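Local coordinates for hypoxanthine-guanine phosphoribosyltransferase (Thermus thermophilus, PDB 3ACD), which probably catalyses the magnesium-dependent transfer of a phosphoribosyl group from 5-phospho-alpha-D-ribose 1-diphosphate to hypoxanthine or guanine, giving IMP or GMP in purine salvage, at residues Y155-G160 / Q165-L170. Residues are numbered along the deposited sequence; the frame is centred on the assembly and turned at random.
With IMP (inosinic acid), chain B.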
ATOM      1  N   TYR A 155      -9.588  -4.227  20.145  1.00 18.11           N
ATOM      2  CA  TYR A 155      -8.842  -4.771  19.018  1.00 18.76           C
ATOM      3  C   TYR A 155      -9.594  -4.390  17.756  1.00 18.94           C
ATOM      4  O   TYR A 155     -10.717  -4.849  17.529  1.00 19.31           O
ATOM      5  CB  TYR A 155      -8.728  -6.294  19.075  1.00 19.52           C
ATOM      6  CG  TYR A 155      -7.794  -6.815  18.000  1.00 20.22           C
ATOM      7  CD1 TYR A 155      -6.414  -6.785  18.184  1.00 20.20           C
ATOM      8  CD2 TYR A 155      -8.284  -7.242  16.765  1.00 20.24           C
ATOM      9  CE1 TYR A 155      -5.541  -7.155  17.169  1.00 21.96           C
ATOM     10  CE2 TYR A 155      -7.417  -7.615  15.735  1.00 20.41           C
ATOM     11  CZ  TYR A 155      -6.046  -7.565  15.947  1.00 22.08           C
ATOM     12  OH  TYR A 155      -5.170  -7.889  14.934  1.00 19.95           O
ATOM     13  N   VAL A 156      -8.975  -3.549  16.937  1.00 17.88           N
ATOM     14  CA  VAL A 156      -9.594  -3.096  15.703  1.00 15.99           C
ATOM     15  C   VAL A 156      -9.001  -3.793  14.482  1.00 16.65           C
ATOM     16  O   VAL A 156      -7.919  -4.378  14.541  1.00 14.58           O
ATOM     17  CB  VAL A 156      -9.429  -1.567  15.529  1.00 18.06           C
ATOM     18  CG1 VAL A 156     -10.092  -0.833  16.691  1.00 18.09           C
ATOM     19  CG2 VAL A 156      -7.948  -1.203  15.453  1.00 18.39           C
ATOM     20  N   TYR A 157      -9.723  -3.734  13.371  1.00 15.31           N
ATOM     21  CA  TYR A 157      -9.246  -4.334  12.136  1.00 14.72           C
ATOM     22  C   TYR A 157      -9.950  -3.692  10.950  1.00 14.41           C
ATOM     23  O   TYR A 157     -10.917  -2.947  11.122  1.00 14.72           O
ATOM     24  CB  TYR A 157      -9.443  -5.859  12.161  1.00 15.92           C
ATOM     25  CG  TYR A 157     -10.873  -6.328  12.305  1.00 17.49           C
ATOM     26  CD1 TYR A 157     -11.642  -6.638  11.184  1.00 18.32           C
ATOM     27  CD2 TYR A 157     -11.454  -6.476  13.566  1.00 19.88           C
ATOM     28  CE1 TYR A 157     -12.957  -7.088  11.316  1.00 18.45           C
ATOM     29  CE2 TYR A 157     -12.768  -6.920  13.707  1.00 19.50           C
ATOM     30  CZ  TYR A 157     -13.513  -7.225  12.579  1.00 19.90           C
ATOM     31  OH  TYR A 157     -14.813  -7.659  12.717  1.00 18.38           O
ATOM     32  N   GLY A 158      -9.440  -3.967   9.754  1.00 13.49           N
ATOM     33  CA  GLY A 158      -9.993  -3.383   8.548  1.00 12.66           C
ATOM     34  C   GLY A 158      -9.081  -2.257   8.088  1.00 12.21           C
ATOM     35  O   GLY A 158      -8.181  -1.851   8.824  1.00 13.16           O
ATOM     36  N   TYR A 159      -9.296  -1.763   6.872  1.00 11.03           N
ATOM     37  CA  TYR A 159      -8.497  -0.666   6.328  1.00 11.83           C
ATOM     38  C   TYR A 159      -6.995  -0.947   6.492  1.00 10.99           C
ATOM     39  O   TYR A 159      -6.235  -0.086   6.944  1.00 12.16           O
ATOM     40  CB  TYR A 159      -8.875   0.646   7.039  1.00 11.14           C
ATOM     41  CG  TYR A 159      -8.403   1.912   6.346  1.00 11.38           C
ATOM     42  CD1 TYR A 159      -9.069   2.414   5.221  1.00 12.69           C
ATOM     43  CD2 TYR A 159      -7.287   2.606   6.810  1.00 11.35           C
ATOM     44  CE1 TYR A 159      -8.627   3.581   4.580  1.00 12.96           C
ATOM     45  CE2 TYR A 159      -6.838   3.762   6.180  1.00 12.20           C
ATOM     46  CZ  TYR A 159      -7.508   4.246   5.067  1.00 13.45           C
ATOM     47  OH  TYR A 159      -7.039   5.384   4.444  1.00 13.39           O
ATOM     48  N   GLY A 160      -6.577  -2.158   6.133  1.00 12.00           N
ATOM     49  CA  GLY A 160      -5.172  -2.520   6.236  1.00 12.60           C
ATOM     50  C   GLY A 160      -4.802  -3.335   7.463  1.00 14.01           C
ATOM     51  O   GLY A 160      -3.876  -4.150   7.420  1.00 13.48           O
ATOM     52  N   GLN A 165      -4.528 -12.177  10.016  1.00 17.12           N
ATOM     53  CA  GLN A 165      -4.196 -12.043   8.595  1.00 16.55           C
ATOM     54  C   GLN A 165      -5.370 -11.723   7.667  1.00 15.96           C
ATOM     55  O   GLN A 165      -5.166 -11.332   6.518  1.00 15.45           O
ATOM     56  CB  GLN A 165      -3.474 -13.300   8.098  1.00 18.35           C
ATOM     57  CG  GLN A 165      -2.103 -13.519   8.731  1.00 20.60           C
ATOM     58  CD  GLN A 165      -1.172 -12.326   8.555  1.00 22.39           C
ATOM     59  OE1 GLN A 165      -1.240 -11.608   7.555  1.00 21.43           O
ATOM     60  NE2 GLN A 165      -0.287 -12.120   9.522  1.00 21.68           N
ATOM     61  N   PHE A 166      -6.592 -11.886   8.160  1.00 15.51           N
ATOM     62  CA  PHE A 166      -7.783 -11.597   7.361  1.00 16.86           C
ATOM     63  C   PHE A 166      -8.321 -10.195   7.652  1.00 15.68           C
ATOM     64  O   PHE A 166      -7.840  -9.502   8.548  1.00 15.66           O
ATOM     65  CB  PHE A 166      -8.894 -12.613   7.671  1.00 16.70           C
ATOM     66  CG  PHE A 166      -8.660 -13.980   7.093  1.00 19.96           C
ATOM     67  CD1 PHE A 166      -9.096 -14.293   5.809  1.00 21.06           C
ATOM     68  CD2 PHE A 166      -8.013 -14.963   7.839  1.00 19.90           C
ATOM     69  CE1 PHE A 166      -8.895 -15.567   5.275  1.00 22.73           C
ATOM     70  CE2 PHE A 166      -7.808 -16.240   7.315  1.00 22.72           C
ATOM     71  CZ  PHE A 166      -8.251 -16.543   6.030  1.00 22.14           C
ATOM     72  N   ASP A 167      -9.315  -9.791   6.866  1.00 15.68           N
ATOM     73  CA  ASP A 167     -10.000  -8.511   7.014  1.00 15.34           C
ATOM     74  C   ASP A 167      -9.239  -7.209   6.759  1.00 14.31           C
ATOM     75  O   ASP A 167      -9.739  -6.136   7.097  1.00 12.77           O
ATOM     76  CB  ASP A 167     -10.663  -8.441   8.394  1.00 16.18           C
ATOM     77  CG  ASP A 167     -11.653  -9.567   8.621  1.00 21.25           C
ATOM     78  OD1 ASP A 167     -12.503  -9.796   7.737  1.00 20.33           O
ATOM     79  OD2 ASP A 167     -11.586 -10.219   9.685  1.00 24.18           O
ATOM     80  N   ARG A 168      -8.046  -7.283   6.174  1.00 12.01           N
ATOM     81  CA  ARG A 168      -7.301  -6.064   5.873  1.00 12.76           C
ATOM     82  C   ARG A 168      -8.031  -5.317   4.752  1.00 13.23           C
ATOM     83  O   ARG A 168      -7.864  -4.110   4.591  1.00 13.21           O
ATOM     84  CB  ARG A 168      -5.881  -6.383   5.383  1.00 12.39           C
ATOM     85  CG  ARG A 168      -4.936  -7.026   6.397  1.00 14.22           C
ATOM     86  CD  ARG A 168      -3.550  -7.180   5.761  1.00 13.32           C
ATOM     87  NE  ARG A 168      -2.632  -7.999   6.548  1.00 13.78           N
ATOM     88  CZ  ARG A 168      -1.989  -7.591   7.638  1.00 14.15           C
ATOM     89  NH1 ARG A 168      -2.152  -6.354   8.094  1.00 12.42           N
ATOM     90  NH2 ARG A 168      -1.175  -8.427   8.271  1.00 13.39           N
ATOM     91  N   ASN A 169      -8.848  -6.041   3.987  1.00 12.90           N
ATOM     92  CA  ASN A 169      -9.562  -5.453   2.859  1.00 13.28           C
ATOM     93  C   ASN A 169     -10.857  -4.695   3.158  1.00 13.76           C
ATOM     94  O   ASN A 169     -11.450  -4.114   2.253  1.00 13.92           O
ATOM     95  CB  ASN A 169      -9.811  -6.528   1.786  1.00 13.28           C
ATOM     96  CG  ASN A 169     -10.608  -7.716   2.308  1.00 14.63           C
ATOM     97  OD1 ASN A 169     -10.384  -8.193   3.421  1.00 15.39           O
ATOM     98  ND2 ASN A 169     -11.523  -8.215   1.489  1.00 13.51           N
ATOM     99  N   LEU A 170     -11.298  -4.690   4.412  1.00 13.65           N
ATOM    100  CA  LEU A 170     -12.506  -3.946   4.766  1.00 15.26           C
ATOM    101  C   LEU A 170     -12.199  -2.464   4.542  1.00 15.07           C
ATOM    102  O   LEU A 170     -11.157  -1.968   4.972  1.00 14.09           O
ATOM    103  CB  LEU A 170     -12.887  -4.194   6.234  1.00 15.20           C
ATOM    104  CG  LEU A 170     -13.817  -5.373   6.553  1.00 18.86           C
ATOM    105  CD1 LEU A 170     -13.360  -6.634   5.844  1.00 19.11           C
ATOM    106  CD2 LEU A 170     -13.857  -5.580   8.065  1.00 19.85           C
TER
HETATM  107  P   IMP B 552       2.603  -1.502  19.730  1.00 19.55           P
HETATM  108  O1P IMP B 552       2.061  -2.105  20.966  1.00 20.53           O
HETATM  109  O2P IMP B 552       4.181  -1.773  19.655  1.00 19.68           O
HETATM  110  O3P IMP B 552       2.316   0.084  19.738  1.00 17.37           O
HETATM  111  O5' IMP B 552       1.850  -2.181  18.466  1.00 22.60           O
HETATM  112  C5' IMP B 552       2.567  -2.349  17.245  1.00 23.56           C
HETATM  113  C4' IMP B 552       1.713  -3.062  16.193  1.00 20.89           C
HETATM  114  O4' IMP B 552       0.696  -3.897  16.826  1.00 19.19           O
HETATM  115  C3' IMP B 552       0.880  -2.040  15.385  1.00 20.02           C
HETATM  116  O3' IMP B 552       1.651  -1.425  14.352  1.00 19.20           O
HETATM  117  C2' IMP B 552      -0.215  -2.955  14.812  1.00 19.13           C
HETATM  118  O2' IMP B 552       0.226  -3.607  13.617  1.00 23.44           O
HETATM  119  C1' IMP B 552      -0.440  -3.977  15.940  1.00 18.72           C
HETATM  120  N9  IMP B 552      -1.699  -3.650  16.650  1.00 16.59           N
HETATM  121  C8  IMP B 552      -1.835  -3.057  17.885  1.00 17.34           C
HETATM  122  N7  IMP B 552      -3.101  -2.922  18.183  1.00 15.90           N
HETATM  123  C5  IMP B 552      -3.846  -3.407  17.167  1.00 16.21           C
HETATM  124  C6  IMP B 552      -5.250  -3.536  16.913  1.00 16.04           C
HETATM  125  O6  IMP B 552      -6.071  -3.143  17.726  1.00 16.21           O
HETATM  126  N1  IMP B 552      -5.650  -4.102  15.727  1.00 16.33           N
HETATM  127  C2  IMP B 552      -4.729  -4.544  14.802  1.00 15.50           C
HETATM  128  N3  IMP B 552      -3.437  -4.435  15.024  1.00 14.36           N
HETATM  129  C4  IMP B 552      -2.954  -3.881  16.171  1.00 15.93           C
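Arg168 reaches along Gly160 and gives NH1 to its carbonyl, with NH1 2.9 Å from Gly160 O. The acceptor lies in the guanidinium plane, at its edge. The side chain runs extended past the Gly160 carbonyl, and the turn at its end (chi4 -77°) brings NH1 back onto the oxygen. On the group's other side NH2 donates to Gln165 OE1 at 3.3 Å, again near its plane, fixing the rotation. An alanine in place of Arg168 would probably leave Gly160 O and Gln165 OE1 without this shared donor group and the loop freer to move. The backbones add two bonds: Gly160 N to Arg168 O at 2.8 Å and Tyr159 N to Leu170 O at 2.7 Å. This is the purine-binding end of a type I phosphoribosyltransferase. Val156 N donates to IMP O6, and IMP N1 donates to Val156 O at 2.6 Å. Tyr155 lays one ring face against the base, offset toward the rim. Further along, the Tyr157 ring meets Asp167 obliquely, CD1 lying 3.5 Å from Asp167 CB, with ring and carboxylate 37° apart. Asp167 OD2 is salt-bridged to Arg163, which also makes a cation-pi contact with Tyr157. Leu170 CD2 packs 3.7 Å from Tyr157 CE1.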